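Uncharacterized conserved protein of COG5135 (Nostoc punctiforme, PDB 2I51) binds flavin mononucleotide in a two-subunit assembly and is probably an oxidoreductase related to pyridoxamine 5'-phosphate oxidase. Local coordinates at residues N53-I58 with A75-Y80; Q104-A109 with L157-P162; A64-I69 with L94-S99. All coordinates share one frame; numbering follows the deposited sequence.

Contact 1 is central. Contact 3 is also buried, though farther out. Contact 2, at a similar distance, is only partly buried. All three meet on one antiparallel sheet. Strand 155-169 of contact 2 pairs with strand 55-60 of contact 1 and with strand 86-97 of contact 3. The two segments of contact 1 are also joined along the chain by helix 64-71 of contact 3. Between its own segments, each contact is apolar. Polar chemistry lies at the margins and differs with place. Contacts 1 and 3 both reach the same flavin mononucleotide, through a backbone carbonyl and a lysine. Contact 1 reaches the second flavin too. Contact 2 has no flavin; like the others it has ethanediol nearby, probably from the crystallisation liquor.

Contact 1: N53-I58 with A75-Y80; sequences NQLRFI and AEICWY. With FMN (flavin mononucleotide), chain C; FMN (flavin mononucleotide), chain P; EDO (1,2-ethanediol), chain G; EDO (1,2-ethanediol), chain O.
Leu55 and Ile77 meet inside the split barrel of the FMN-binding fold. Their strands, 55-60 and 74-81, are not neighbours in the sheet. The CA atoms of Leu55 and Ile77 are 10.4 Å apart, and side chains fill the gap. Leu55 CD2 and Ile77 CD1 approach tip to tip at 3.7 Å. Ile77 was modelled in two conformers, so this distance holds for one. Leu55 CD2 also touches the indole of Trp79 obliquely, 4.2 Å from CZ3. With CG anti to the backbone N (chi1 -167°), the indole of Trp79 reaches back toward Leu55. Its NE1 is hydrogen-bonded to Ala24 O.

The loose, solvent-facing side is that of Asn53, Gln54 and Arg56, all partly exposed. Arg56 forms a salt bridge with Glu116. Glu76 is buried on the far face of its strand, against the second subunit. Its OE1 accepts a bond of 3.1 Å from O1 of an ethanediol. Its OE2 pairs with Arg89 and with Asn40 N of the second subunit. Without this carboxylate, as with an alanine here, Arg89 is likely to lose its hold on this side, and Asn40 N of the second subunit would probably lack its acceptor. Tyr80 CD1 lies 3.7 Å from methyl C8M of one flavin. At the other, Ile58 O accepts a nearly straight bond from ring N3, 2.9 Å long with an N-H...O angle of 176°.

Contact 2: Q104-A109 with L157-P162; sequences QDLQPA and LLLLDP. With EDO (1,2-ethanediol), chain M; EDO (1,2-ethanediol), chain K.
The flat carbonyl group of Ala109 has methyl CD2 of Leu157 over one face, 3.7 Å from Ala109 C. The same methyl is 3.7 Å from Ala109 CB. Leu157 gets there with CG anti to the backbone N (chi1 171°). A second flat group, the amide of Gln107, has an ethanediol carbon over its face, and its NE2 is hydrogen-bonded to Ser98 O. The amide of Gln104 donates from NE2 to O2 of that ethanediol at 2.9 Å.

Beside the Ala109 pair, Leu106 and Leu159 reach toward each other tip to tip, with their CD1 atoms 4.2 Å apart. Leu106 holds the N-cap position of helix 107-116. The contact thus packs the start of this helix on strand 155-169, with Leu49 adding to the apolar cover. Methyl groups alone carry the side-chain contact with the strand. Nothing polar links the two segments, so shape and buried carbon hold the helix start to the strand. The amides of Gln104 and Gln107 find their partners away from it.

Contact 3: A64-I69 with L94-S99; sequences AKADQI and LTLISS. With FMN (flavin mononucleotide), chain C; EDO (1,2-ethanediol), chain L; EDO (1,2-ethanediol), chain M; EDO (1,2-ethanediol), chain U.
Helix 64-69 lies across strand 94-97 with its axis 9.6 Å away. The N-to-C directions differ by 122°, so the two run obliquely and closer to antiparallel than to parallel. The backbones come nearest at Ile69 and Leu94, whose CA atoms are 7.1 Å apart.

Ile69 and Leu94 make the closest side-chain contact. The two cross at about a right angle, and Ile69 CG1 sits 3.6 Å from Leu94 CD1. The other branch of Ile69, CG2, rests against Leu94 and reaches Leu96 CB. One turn before Ile69, Ala66 receives Leu96 CD2, which packs on the helix backbone 3.8 Å from Ala66 O. It also lies 4.1 Å from Ala66 CB. The small alanine side chain probably lets the leucine come this close to the main chain. Leu94 and Leu96 also touch Leu160 and Leu158 of strand 155-169.

On another side of the helix is the FMN phosphate. Lys65 N donates to O1P at 2.9 Å, with an angle of 153°. The lysine chain bends near its end (chi3 77°) and brings NZ back alongside the phosphate and ribityl chain. There NZ bonds O1P at 2.8 Å and the ribityl O4' at 2.7 Å. A weak bond reaches flavin O2, and Thr59 OG1 is a further partner of NZ. One ammonium group thus grips both phosphate and ribityl chain, and its positive charge probably offsets the negative charge of the phosphate. The chemistry is split: carbon packing seats the helix on the sheet, while its N-terminal part offers a backbone N-H and a charge to the cofactor.

Contact 1: N53-I58 with A75-Y80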
loop_
_atom_site.group_PDB
_atom_site.type_symbol
_atom_site.label_atom_id
_atom_site.label_comp_id
_atom_site.label_asym_id
_atom_site.label_seq_id
_atom_site.Cartn_x
_atom_site.Cartn_y
_atom_site.Cartn_z
ATOM N N ASN A 53 -5.030 -19.718 -8.663
ATOM C CA ASN A 53 -4.549 -18.348 -8.897
ATOM C C ASN A 53 -4.564 -17.494 -7.608
ATOM O O ASN A 53 -4.429 -16.253 -7.647
ATOM C CB ASN A 53 -5.372 -17.672 -9.988
ATOM C CG ASN A 53 -5.217 -18.341 -11.315
ATOM O OD1 ASN A 53 -4.126 -18.387 -11.873
ATOM N ND2 ASN A 53 -6.310 -18.951 -11.814
ATOM N N GLN A 54 -4.637 -18.146 -6.456
ATOM C CA GLN A 54 -4.597 -17.452 -5.168
ATOM C C GLN A 54 -3.194 -17.163 -4.723
ATOM O O GLN A 54 -2.302 -17.992 -4.796
ATOM C CB GLN A 54 -5.317 -18.239 -4.108
ATOM C CG GLN A 54 -6.759 -18.470 -4.501
ATOM C CD GLN A 54 -7.704 -18.548 -3.309
ATOM O OE1 GLN A 54 -7.757 -17.638 -2.519
ATOM N NE2 GLN A 54 -8.529 -19.571 -3.263
ATOM N N LEU A 55 -3.000 -15.962 -4.207
ATOM C CA LEU A 55 -1.704 -15.569 -3.600
ATOM C C LEU A 55 -1.680 -15.894 -2.113
ATOM O O LEU A 55 -2.701 -15.669 -1.426
ATOM C CB LEU A 55 -1.501 -14.049 -3.745
ATOM C CG LEU A 55 -1.367 -13.493 -5.157
ATOM C CD1 LEU A 55 -2.714 -13.424 -5.958
ATOM C CD2 LEU A 55 -0.803 -12.069 -5.013
ATOM N N ARG A 56 -0.532 -16.380 -1.639
ATOM C CA ARG A 56 -0.302 -16.769 -0.239
ATOM C C ARG A 56 0.462 -15.729 0.527
ATOM O O ARG A 56 1.482 -15.196 0.064
ATOM C CB ARG A 56 0.516 -18.077 -0.162
ATOM C CG ARG A 56 -0.068 -19.226 -0.828
ATOM C CD ARG A 56 0.663 -20.516 -0.424
ATOM N NE ARG A 56 2.083 -20.472 -0.723
ATOM C CZ ARG A 56 2.970 -21.392 -0.358
ATOM N NH1 ARG A 56 2.609 -22.511 0.302
ATOM N NH2 ARG A 56 4.254 -21.196 -0.634
ATOM N N PHE A 57 -0.013 -15.480 1.765
ATOM C CA PHE A 57 0.676 -14.668 2.745
ATOM C C PHE A 57 0.487 -15.367 4.104
ATOM O O PHE A 57 -0.381 -16.253 4.234
ATOM C CB PHE A 57 0.028 -13.295 2.830
ATOM C CG PHE A 57 -0.116 -12.629 1.499
ATOM C CD1 PHE A 57 0.919 -11.904 0.994
ATOM C CD2 PHE A 57 -1.261 -12.757 0.776
ATOM C CE1 PHE A 57 0.812 -11.317 -0.253
ATOM C CE2 PHE A 57 -1.414 -12.147 -0.451
ATOM C CZ PHE A 57 -0.335 -11.425 -0.963
ATOM N N ILE A 58 1.247 -14.919 5.090
ATOM C CA ILE A 58 1.057 -15.339 6.474
ATOM C C ILE A 58 0.811 -14.124 7.332
ATOM O O ILE A 58 1.264 -13.004 6.999
ATOM C CB ILE A 58 2.261 -16.154 6.993
ATOM C CG1 ILE A 58 3.501 -15.301 7.216
ATOM C CG2 ILE A 58 2.487 -17.356 6.096
ATOM C CD1 ILE A 58 4.766 -16.055 7.737
ATOM N N ALA A 75 -10.114 -7.271 -0.163
ATOM C CA ALA A 75 -8.874 -6.477 -0.025
ATOM C C ALA A 75 -8.384 -6.049 -1.409
ATOM O O ALA A 75 -8.796 -6.624 -2.420
ATOM C CB ALA A 75 -7.811 -7.238 0.700
ATOM N N GLU A 76 -7.487 -5.064 -1.431
ATOM C CA GLU A 76 -6.826 -4.720 -2.659
ATOM C C GLU A 76 -5.333 -4.593 -2.385
ATOM O O GLU A 76 -4.911 -3.847 -1.472
ATOM C CB GLU A 76 -7.319 -3.389 -3.218
ATOM C CG GLU A 76 -6.732 -3.105 -4.612
ATOM C CD GLU A 76 -7.516 -2.035 -5.361
ATOM O OE1 GLU A 76 -8.741 -2.253 -5.654
ATOM O OE2 GLU A 76 -6.966 -0.968 -5.684
ATOM N N ILE A 77 -4.551 -5.385 -3.110
ATOM C CA ILE A 77 -3.120 -5.234 -2.992
ATOM C C ILE A 77 -2.611 -4.274 -4.069
ATOM O O ILE A 77 -3.192 -4.123 -5.150
ATOM C CB ILE A 77 -2.385 -6.564 -3.011
ATOM C CG1 ILE A 77 -2.681 -7.296 -4.330
ATOM C CG2 ILE A 77 -2.704 -7.378 -1.728
ATOM C CD1 ILE A 77 -1.753 -8.496 -4.577
ATOM N N CYS A 78 -1.537 -3.564 -3.731
ATOM C CA CYS A 78 -0.785 -2.791 -4.687
ATOM C C CYS A 78 0.615 -3.305 -4.590
ATOM O O CYS A 78 1.199 -3.389 -3.516
ATOM C CB CYS A 78 -0.857 -1.321 -4.372
ATOM S SG CYS A 78 -0.018 -0.314 -5.604
ATOM N N TRP A 79 1.165 -3.663 -5.748
ATOM C CA TRP A 79 2.476 -4.334 -5.846
ATOM C C TRP A 79 3.308 -3.612 -6.895
ATOM O O TRP A 79 2.959 -3.622 -8.085
ATOM C CB TRP A 79 2.249 -5.749 -6.222
ATOM C CG TRP A 79 3.431 -6.696 -6.085
ATOM C CD1 TRP A 79 4.711 -6.427 -5.669
ATOM C CD2 TRP A 79 3.345 -8.118 -6.265
ATOM N NE1 TRP A 79 5.421 -7.625 -5.570
ATOM C CE2 TRP A 79 4.602 -8.656 -5.904
ATOM C CE3 TRP A 79 2.314 -8.986 -6.606
ATOM C CZ2 TRP A 79 4.850 -10.043 -5.940
ATOM C CZ3 TRP A 79 2.572 -10.325 -6.716
ATOM C CH2 TRP A 79 3.814 -10.827 -6.361
ATOM N N TYR A 80 4.369 -2.958 -6.457
ATOM C CA TYR A 80 5.241 -2.207 -7.320
ATOM C C TYR A 80 6.575 -2.914 -7.478
ATOM O O TYR A 80 7.211 -3.352 -6.479
ATOM C CB TYR A 80 5.461 -0.745 -6.806
ATOM C CG TYR A 80 6.348 0.048 -7.690
ATOM C CD1 TYR A 80 5.935 0.368 -8.980
ATOM C CD2 TYR A 80 7.638 0.415 -7.325
ATOM C CE1 TYR A 80 6.752 1.024 -9.872
ATOM C CE2 TYR A 80 8.477 1.094 -8.221
ATOM C CZ TYR A 80 8.022 1.425 -9.499
ATOM O OH TYR A 80 8.819 2.057 -10.393
HETATM N N1 FMN C . 3.050 -8.623 8.574
HETATM C C2 FMN C . 2.397 -9.782 8.376
HETATM O O2 FMN C . 1.379 -10.076 9.010
HETATM N N3 FMN C . 2.839 -10.652 7.399
HETATM C C4 FMN C . 3.941 -10.404 6.636
HETATM O O4 FMN C . 4.258 -11.148 5.635
HETATM C C4A FMN C . 4.623 -9.213 6.829
HETATM N N5 FMN C . 5.764 -8.918 6.102
HETATM C C5A FMN C . 6.292 -7.604 6.207
HETATM C C6 FMN C . 7.354 -7.249 5.404
HETATM C C7 FMN C . 7.948 -5.977 5.471
HETATM C C7M FMN C . 8.926 -5.541 4.412
HETATM C C8 FMN C . 7.451 -5.098 6.433
HETATM C C8M FMN C . 7.877 -3.625 6.379
HETATM C C9 FMN C . 6.389 -5.463 7.262
HETATM C C9A FMN C . 5.835 -6.732 7.181
HETATM N N10 FMN C . 4.802 -7.126 8.001
HETATM C C10 FMN C . 4.158 -8.309 7.808
HETATM C "C1'" FMN C . 4.359 -6.266 9.179
HETATM C "C2'" FMN C . 3.114 -5.485 8.741
HETATM O "O2'" FMN C . 3.459 -4.485 7.749
HETATM C "C3'" FMN C . 2.339 -4.849 9.912
HETATM O "O3'" FMN C . 3.255 -4.077 10.663
HETATM C "C4'" FMN C . 1.793 -5.995 10.791
HETATM O "O4'" FMN C . 1.267 -7.103 10.054
HETATM C "C5'" FMN C . 0.644 -5.418 11.617
HETATM O "O5'" FMN C . -0.359 -4.932 10.734
HETATM P P FMN C . -1.852 -4.816 11.218
HETATM O O1P FMN C . -2.464 -6.157 11.407
HETATM O O2P FMN C . -1.797 -4.040 12.572
HETATM O O3P FMN C . -2.567 -3.944 10.238
HETATM N N1 FMN P . -0.999 8.450 -9.862
HETATM C C2 FMN P . -1.264 9.718 -9.369
HETATM O O2 FMN P . -2.410 10.182 -9.400
HETATM N N3 FMN P . -0.268 10.448 -8.793
HETATM C C4 FMN P . 1.045 10.052 -8.715
HETATM O O4 FMN P . 1.894 10.687 -8.079
HETATM C C4A FMN P . 1.332 8.784 -9.215
HETATM N N5 FMN P . 2.646 8.319 -9.172
HETATM C C5A FMN P . 2.864 6.982 -9.508
HETATM C C6 FMN P . 4.130 6.442 -9.350
HETATM C C7 FMN P . 4.408 5.113 -9.699
HETATM C C7M FMN P . 5.770 4.518 -9.383
HETATM C C8 FMN P . 3.393 4.322 -10.214
HETATM C C8M FMN P . 3.597 2.811 -10.379
HETATM C C9 FMN P . 2.141 4.863 -10.407
HETATM C C9A FMN P . 1.844 6.198 -10.062
HETATM N N10 FMN P . 0.572 6.752 -10.275
HETATM C C10 FMN P . 0.285 8.021 -9.771
HETATM C "C1'" FMN P . -0.535 6.013 -10.953
HETATM C "C2'" FMN P . -1.424 5.394 -9.897
HETATM O "O2'" FMN P . -0.761 4.287 -9.221
HETATM C "C3'" FMN P . -2.772 4.942 -10.487
HETATM O "O3'" FMN P . -2.547 4.060 -11.602
HETATM C "C4'" FMN P . -3.517 6.165 -10.992
HETATM O "O4'" FMN P . -3.421 7.297 -10.128
HETATM C "C5'" FMN P . -4.977 5.778 -11.076
HETATM O "O5'" FMN P . -5.477 5.450 -9.805
HETATM P P FMN P . -7.019 5.476 -9.428
HETATM O O1P FMN P . -7.448 6.916 -9.314
HETATM O O2P FMN P . -7.668 4.805 -10.636
HETATM O O3P FMN P . -7.183 4.712 -8.169
HETATM C C1 EDO G . -8.458 -2.655 -10.135
HETATM O O1 EDO G . -7.705 -1.702 -9.371
HETATM C C2 EDO G . -7.799 -3.941 -9.698
HETATM O O2 EDO G . -7.686 -3.901 -8.289
HETATM C C1 EDO O . -11.656 -1.122 -8.344
HETATM O O1 EDO O . -11.154 -2.202 -7.535
HETATM C C2 EDO O . -10.987 0.115 -7.800
HETATM O O2 EDO O . -10.072 -0.376 -6.803
#

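Contact 2: Q104-A109 with L157-P162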
loop_
_atom_site.group_PDB
_atom_site.type_symbol
_atom_site.label_atom_id
_atom_site.label_comp_id
_atom_site.label_asym_id
_atom_site.label_seq_id
_atom_site.Cartn_x
_atom_site.Cartn_y
_atom_site.Cartn_z
ATOM N N GLN A 104 -11.571 -26.110 7.110
ATOM C CA GLN A 104 -10.894 -27.395 7.362
ATOM C C GLN A 104 -10.267 -27.951 6.123
ATOM O O GLN A 104 -9.171 -28.548 6.188
ATOM C CB GLN A 104 -11.855 -28.415 7.971
ATOM C CG GLN A 104 -12.023 -28.238 9.442
ATOM C CD GLN A 104 -10.679 -28.143 10.184
ATOM O OE1 GLN A 104 -10.308 -27.053 10.611
ATOM N NE2 GLN A 104 -9.905 -29.264 10.262
ATOM N N ASP A 105 -10.914 -27.751 4.983
ATOM C CA ASP A 105 -10.370 -28.185 3.710
ATOM C C ASP A 105 -9.041 -27.552 3.328
ATOM O O ASP A 105 -8.334 -28.090 2.497
ATOM C CB ASP A 105 -11.366 -27.971 2.560
ATOM C CG ASP A 105 -11.833 -26.508 2.421
ATOM O OD1 ASP A 105 -12.032 -25.812 3.446
ATOM O OD2 ASP A 105 -12.048 -26.069 1.268
ATOM N N LEU A 106 -8.704 -26.399 3.920
ATOM C CA LEU A 106 -7.461 -25.737 3.618
ATOM C C LEU A 106 -6.415 -25.917 4.731
ATOM O O LEU A 106 -5.372 -25.265 4.698
ATOM C CB LEU A 106 -7.703 -24.231 3.392
ATOM C CG LEU A 106 -8.414 -23.942 2.048
ATOM C CD1 LEU A 106 -9.002 -22.565 2.025
ATOM C CD2 LEU A 106 -7.368 -24.096 0.933
ATOM N N GLN A 107 -6.697 -26.761 5.706
ATOM C CA GLN A 107 -5.640 -27.005 6.729
ATOM C C GLN A 107 -4.360 -27.553 6.107
ATOM O O GLN A 107 -3.279 -27.143 6.501
ATOM C CB GLN A 107 -6.135 -27.829 7.899
ATOM C CG GLN A 107 -7.090 -27.031 8.779
ATOM C CD GLN A 107 -6.459 -25.856 9.465
ATOM O OE1 GLN A 107 -5.292 -25.930 9.876
ATOM N NE2 GLN A 107 -7.237 -24.743 9.614
ATOM N N PRO A 108 -4.421 -28.521 5.151
ATOM C CA PRO A 108 -3.183 -28.965 4.555
ATOM C C PRO A 108 -2.364 -27.815 3.945
ATOM O O PRO A 108 -1.124 -27.820 4.070
ATOM C CB PRO A 108 -3.639 -29.990 3.512
ATOM C CG PRO A 108 -4.934 -30.509 4.067
ATOM C CD PRO A 108 -5.580 -29.339 4.686
ATOM N N ALA A 109 -3.027 -26.826 3.321
ATOM C CA ALA A 109 -2.321 -25.689 2.784
ATOM C C ALA A 109 -1.672 -24.880 3.874
ATOM O O ALA A 109 -0.579 -24.396 3.732
ATOM C CB ALA A 109 -3.262 -24.802 1.960
ATOM N N LEU A 157 -2.577 -18.715 7.542
ATOM C CA LEU A 157 -2.360 -18.611 6.089
ATOM C C LEU A 157 -3.477 -17.678 5.569
ATOM O O LEU A 157 -4.642 -17.823 5.856
ATOM C CB LEU A 157 -2.474 -19.975 5.399
ATOM C CG LEU A 157 -2.472 -19.950 3.857
ATOM C CD1 LEU A 157 -1.195 -19.372 3.260
ATOM C CD2 LEU A 157 -2.693 -21.399 3.336
ATOM N N LEU A 158 -3.069 -16.675 4.835
ATOM C CA LEU A 158 -3.993 -15.701 4.220
ATOM C C LEU A 158 -3.909 -15.875 2.711
ATOM O O LEU A 158 -2.800 -15.812 2.135
ATOM C CB LEU A 158 -3.620 -14.312 4.692
ATOM C CG LEU A 158 -4.397 -13.156 4.135
ATOM C CD1 LEU A 158 -5.884 -13.303 4.502
ATOM C CD2 LEU A 158 -3.782 -11.838 4.716
ATOM N N LEU A 159 -5.041 -16.137 2.072
ATOM C CA LEU A 159 -5.124 -16.247 0.604
ATOM C C LEU A 159 -5.887 -15.070 0.039
ATOM O O LEU A 159 -6.941 -14.718 0.585
ATOM C CB LEU A 159 -5.852 -17.500 0.233
ATOM C CG LEU A 159 -5.219 -18.789 0.716
ATOM C CD1 LEU A 159 -6.196 -19.979 0.380
ATOM C CD2 LEU A 159 -3.803 -19.062 0.175
ATOM N N LEU A 160 -5.420 -14.538 -1.083
ATOM C CA LEU A 160 -6.158 -13.593 -1.899
ATOM C C LEU A 160 -6.492 -14.227 -3.240
ATOM O O LEU A 160 -5.606 -14.742 -3.936
ATOM C CB LEU A 160 -5.329 -12.326 -2.113
ATOM C CG LEU A 160 -6.012 -11.336 -3.070
ATOM C CD1 LEU A 160 -7.163 -10.709 -2.407
ATOM C CD2 LEU A 160 -4.947 -10.263 -3.474
ATOM N N ASP A 161 -7.775 -14.183 -3.590
ATOM C CA ASP A 161 -8.273 -14.664 -4.892
ATOM C C ASP A 161 -8.670 -13.474 -5.755
ATOM O O ASP A 161 -9.777 -12.946 -5.575
ATOM C CB ASP A 161 -9.487 -15.569 -4.725
ATOM C CG ASP A 161 -9.868 -16.284 -6.048
ATOM O OD1 ASP A 161 -8.977 -16.534 -6.914
ATOM O OD2 ASP A 161 -11.035 -16.700 -6.131
ATOM N N PRO A 162 -7.764 -13.025 -6.646
ATOM C CA PRO A 162 -8.118 -11.834 -7.413
ATOM C C PRO A 162 -9.309 -12.008 -8.348
ATOM O O PRO A 162 -9.413 -13.015 -9.035
ATOM C CB PRO A 162 -6.862 -11.562 -8.236
ATOM C CG PRO A 162 -5.749 -12.215 -7.492
ATOM C CD PRO A 162 -6.394 -13.477 -6.978
HETATM C C1 EDO M . -7.663 -26.727 12.902
HETATM O O1 EDO M . -9.083 -26.517 12.973
HETATM C C2 EDO M . -7.346 -28.173 13.247
HETATM O O2 EDO M . -7.791 -29.072 12.218
HETATM C C1 EDO K . -14.868 -26.273 6.460
HETATM O O1 EDO K . -14.417 -26.036 7.799
HETATM C C2 EDO K . -15.742 -25.139 5.930
HETATM O O2 EDO K . -15.024 -24.414 4.919
#

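Contact 3: A64-I69 with L94-S99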
loop_
_atom_site.group_PDB
_atom_site.type_symbol
_atom_site.label_atom_id
_atom_site.label_comp_id
_atom_site.label_asym_id
_atom_site.label_seq_id
_atom_site.Cartn_x
_atom_site.Cartn_y
_atom_site.Cartn_z
ATOM N N ALA A 64 -4.195 -6.702 14.122
ATOM C CA ALA A 64 -5.412 -6.002 13.817
ATOM C C ALA A 64 -6.073 -6.437 12.521
ATOM O O ALA A 64 -7.319 -6.457 12.430
ATOM C CB ALA A 64 -5.134 -4.497 13.740
ATOM N N LYS A 65 -5.266 -6.766 11.517
ATOM C CA LYS A 65 -5.817 -7.066 10.210
ATOM C C LYS A 65 -6.668 -8.330 10.310
ATOM O O LYS A 65 -7.575 -8.511 9.536
ATOM C CB LYS A 65 -4.750 -7.252 9.149
ATOM C CG LYS A 65 -4.009 -8.613 9.157
ATOM C CD LYS A 65 -2.876 -8.667 8.166
ATOM C CE LYS A 65 -1.646 -7.933 8.612
ATOM N NZ LYS A 65 -1.184 -8.215 10.038
ATOM N N ALA A 66 -6.344 -9.225 11.251
ATOM C CA ALA A 66 -7.130 -10.481 11.359
ATOM C C ALA A 66 -8.598 -10.190 11.581
ATOM O O ALA A 66 -9.450 -10.731 10.872
ATOM C CB ALA A 66 -6.555 -11.421 12.445
ATOM N N ASP A 67 -8.912 -9.307 12.520
ATOM C CA ASP A 67 -10.310 -9.005 12.767
ATOM C C ASP A 67 -10.913 -8.197 11.632
ATOM O O ASP A 67 -12.076 -8.350 11.271
ATOM C CB ASP A 67 -10.507 -8.228 14.061
ATOM C CG ASP A 67 -11.961 -8.049 14.382
ATOM O OD1 ASP A 67 -12.631 -9.077 14.646
ATOM O OD2 ASP A 67 -12.451 -6.900 14.314
ATOM N N GLN A 68 -10.108 -7.327 11.026
ATOM C CA GLN A 68 -10.630 -6.534 9.907
ATOM C C GLN A 68 -11.060 -7.481 8.785
ATOM O O GLN A 68 -12.110 -7.292 8.179
ATOM C CB GLN A 68 -9.583 -5.562 9.352
ATOM C CG GLN A 68 -9.103 -4.474 10.366
ATOM C CD GLN A 68 -7.849 -3.764 9.943
ATOM O OE1 GLN A 68 -7.383 -3.894 8.808
ATOM N NE2 GLN A 68 -7.279 -2.992 10.866
ATOM N N ILE A 69 -10.238 -8.479 8.499
ATOM C CA ILE A 69 -10.499 -9.416 7.405
ATOM C C ILE A 69 -11.722 -10.278 7.705
ATOM O O ILE A 69 -12.550 -10.546 6.827
ATOM C CB ILE A 69 -9.233 -10.248 7.129
ATOM C CG1 ILE A 69 -8.164 -9.325 6.551
ATOM C CG2 ILE A 69 -9.502 -11.422 6.196
ATOM C CD1 ILE A 69 -6.764 -9.879 6.530
ATOM N N LEU A 94 -10.429 -12.326 0.426
ATOM C CA LEU A 94 -9.491 -12.977 1.288
ATOM C C LEU A 94 -10.087 -14.188 1.967
ATOM O O LEU A 94 -11.223 -14.198 2.345
ATOM C CB LEU A 94 -8.991 -12.027 2.375
ATOM C CG LEU A 94 -8.163 -10.831 1.857
ATOM C CD1 LEU A 94 -7.939 -9.766 2.970
ATOM C CD2 LEU A 94 -6.847 -11.273 1.241
ATOM N N THR A 95 -9.260 -15.189 2.195
ATOM C CA THR A 95 -9.579 -16.318 3.068
ATOM C C THR A 95 -8.508 -16.381 4.166
ATOM O O THR A 95 -7.333 -16.432 3.849
ATOM C CB THR A 95 -9.567 -17.636 2.283
ATOM O OG1 THR A 95 -10.447 -17.582 1.148
ATOM C CG2 THR A 95 -10.024 -18.815 3.159
ATOM N N LEU A 96 -8.905 -16.371 5.419
ATOM C CA LEU A 96 -7.996 -16.416 6.539
ATOM C C LEU A 96 -8.148 -17.792 7.179
ATOM O O LEU A 96 -9.229 -18.148 7.655
ATOM C CB LEU A 96 -8.351 -15.322 7.547
ATOM C CG LEU A 96 -7.379 -15.052 8.691
ATOM C CD1 LEU A 96 -6.005 -14.530 8.247
ATOM C CD2 LEU A 96 -8.012 -14.063 9.687
ATOM N N ILE A 97 -7.088 -18.572 7.084
ATOM C CA ILE A 97 -7.068 -19.942 7.597
ATOM C C ILE A 97 -6.203 -19.944 8.855
ATOM O O ILE A 97 -4.969 -19.824 8.801
ATOM C CB ILE A 97 -6.530 -20.943 6.537
ATOM C CG1 ILE A 97 -7.266 -20.800 5.213
ATOM C CG2 ILE A 97 -6.667 -22.415 6.998
ATOM C CD1 ILE A 97 -6.576 -19.953 4.265
ATOM N N SER A 98 -6.864 -20.100 9.993
ATOM C CA SER A 98 -6.234 -20.066 11.318
ATOM C C SER A 98 -6.340 -21.460 11.914
ATOM O O SER A 98 -6.534 -22.424 11.183
ATOM C CB SER A 98 -6.933 -19.043 12.204
ATOM O OG SER A 98 -8.269 -19.438 12.442
ATOM N N SER A 99 -6.288 -21.578 13.231
ATOM C CA SER A 99 -6.530 -22.866 13.856
ATOM C C SER A 99 -8.009 -23.087 14.152
ATOM O O SER A 99 -8.379 -24.156 14.661
ATOM C CB SER A 99 -5.730 -22.989 15.157
ATOM O OG SER A 99 -6.053 -21.907 16.013
HETATM N N1 FMN C . 3.050 -8.623 8.574
HETATM C C2 FMN C . 2.397 -9.782 8.376
HETATM O O2 FMN C . 1.379 -10.076 9.010
HETATM N N3 FMN C . 2.839 -10.652 7.399
HETATM C C4 FMN C . 3.941 -10.404 6.636
HETATM O O4 FMN C . 4.258 -11.148 5.635
HETATM C C4A FMN C . 4.623 -9.213 6.829
HETATM N N5 FMN C . 5.764 -8.918 6.102
HETATM C C5A FMN C . 6.292 -7.604 6.207
HETATM C C6 FMN C . 7.354 -7.249 5.404
HETATM C C7 FMN C . 7.948 -5.977 5.471
HETATM C C7M FMN C . 8.926 -5.541 4.412
HETATM C C8 FMN C . 7.451 -5.098 6.433
HETATM C C8M FMN C . 7.877 -3.625 6.379
HETATM C C9 FMN C . 6.389 -5.463 7.262
HETATM C C9A FMN C . 5.835 -6.732 7.181
HETATM N N10 FMN C . 4.802 -7.126 8.001
HETATM C C10 FMN C . 4.158 -8.309 7.808
HETATM C "C1'" FMN C . 4.359 -6.266 9.179
HETATM C "C2'" FMN C . 3.114 -5.485 8.741
HETATM O "O2'" FMN C . 3.459 -4.485 7.749
HETATM C "C3'" FMN C . 2.339 -4.849 9.912
HETATM O "O3'" FMN C . 3.255 -4.077 10.663
HETATM C "C4'" FMN C . 1.793 -5.995 10.791
HETATM O "O4'" FMN C . 1.267 -7.103 10.054
HETATM C "C5'" FMN C . 0.644 -5.418 11.617
HETATM O "O5'" FMN C . -0.359 -4.932 10.734
HETATM P P FMN C . -1.852 -4.816 11.218
HETATM O O1P FMN C . -2.464 -6.157 11.407
HETATM O O2P FMN C . -1.797 -4.040 12.572
HETATM O O3P FMN C . -2.567 -3.944 10.238
HETATM C C1 EDO L . -12.144 -14.771 5.649
HETATM O O1 EDO L . -13.404 -14.819 4.970
HETATM C C2 EDO L . -11.838 -16.173 6.135
HETATM O O2 EDO L . -11.655 -17.106 5.106
HETATM C C1 EDO M . -7.663 -26.727 12.902
HETATM O O1 EDO M . -9.083 -26.517 12.973
HETATM C C2 EDO M . -7.346 -28.173 13.247
HETATM O O2 EDO M . -7.791 -29.072 12.218
HETATM C C1 EDO U . -0.916 -3.918 16.168
HETATM O O1 EDO U . -2.054 -4.483 16.855
HETATM C C2 EDO U . -0.529 -5.016 15.217
HETATM O O2 EDO U . -1.797 -5.370 14.766
#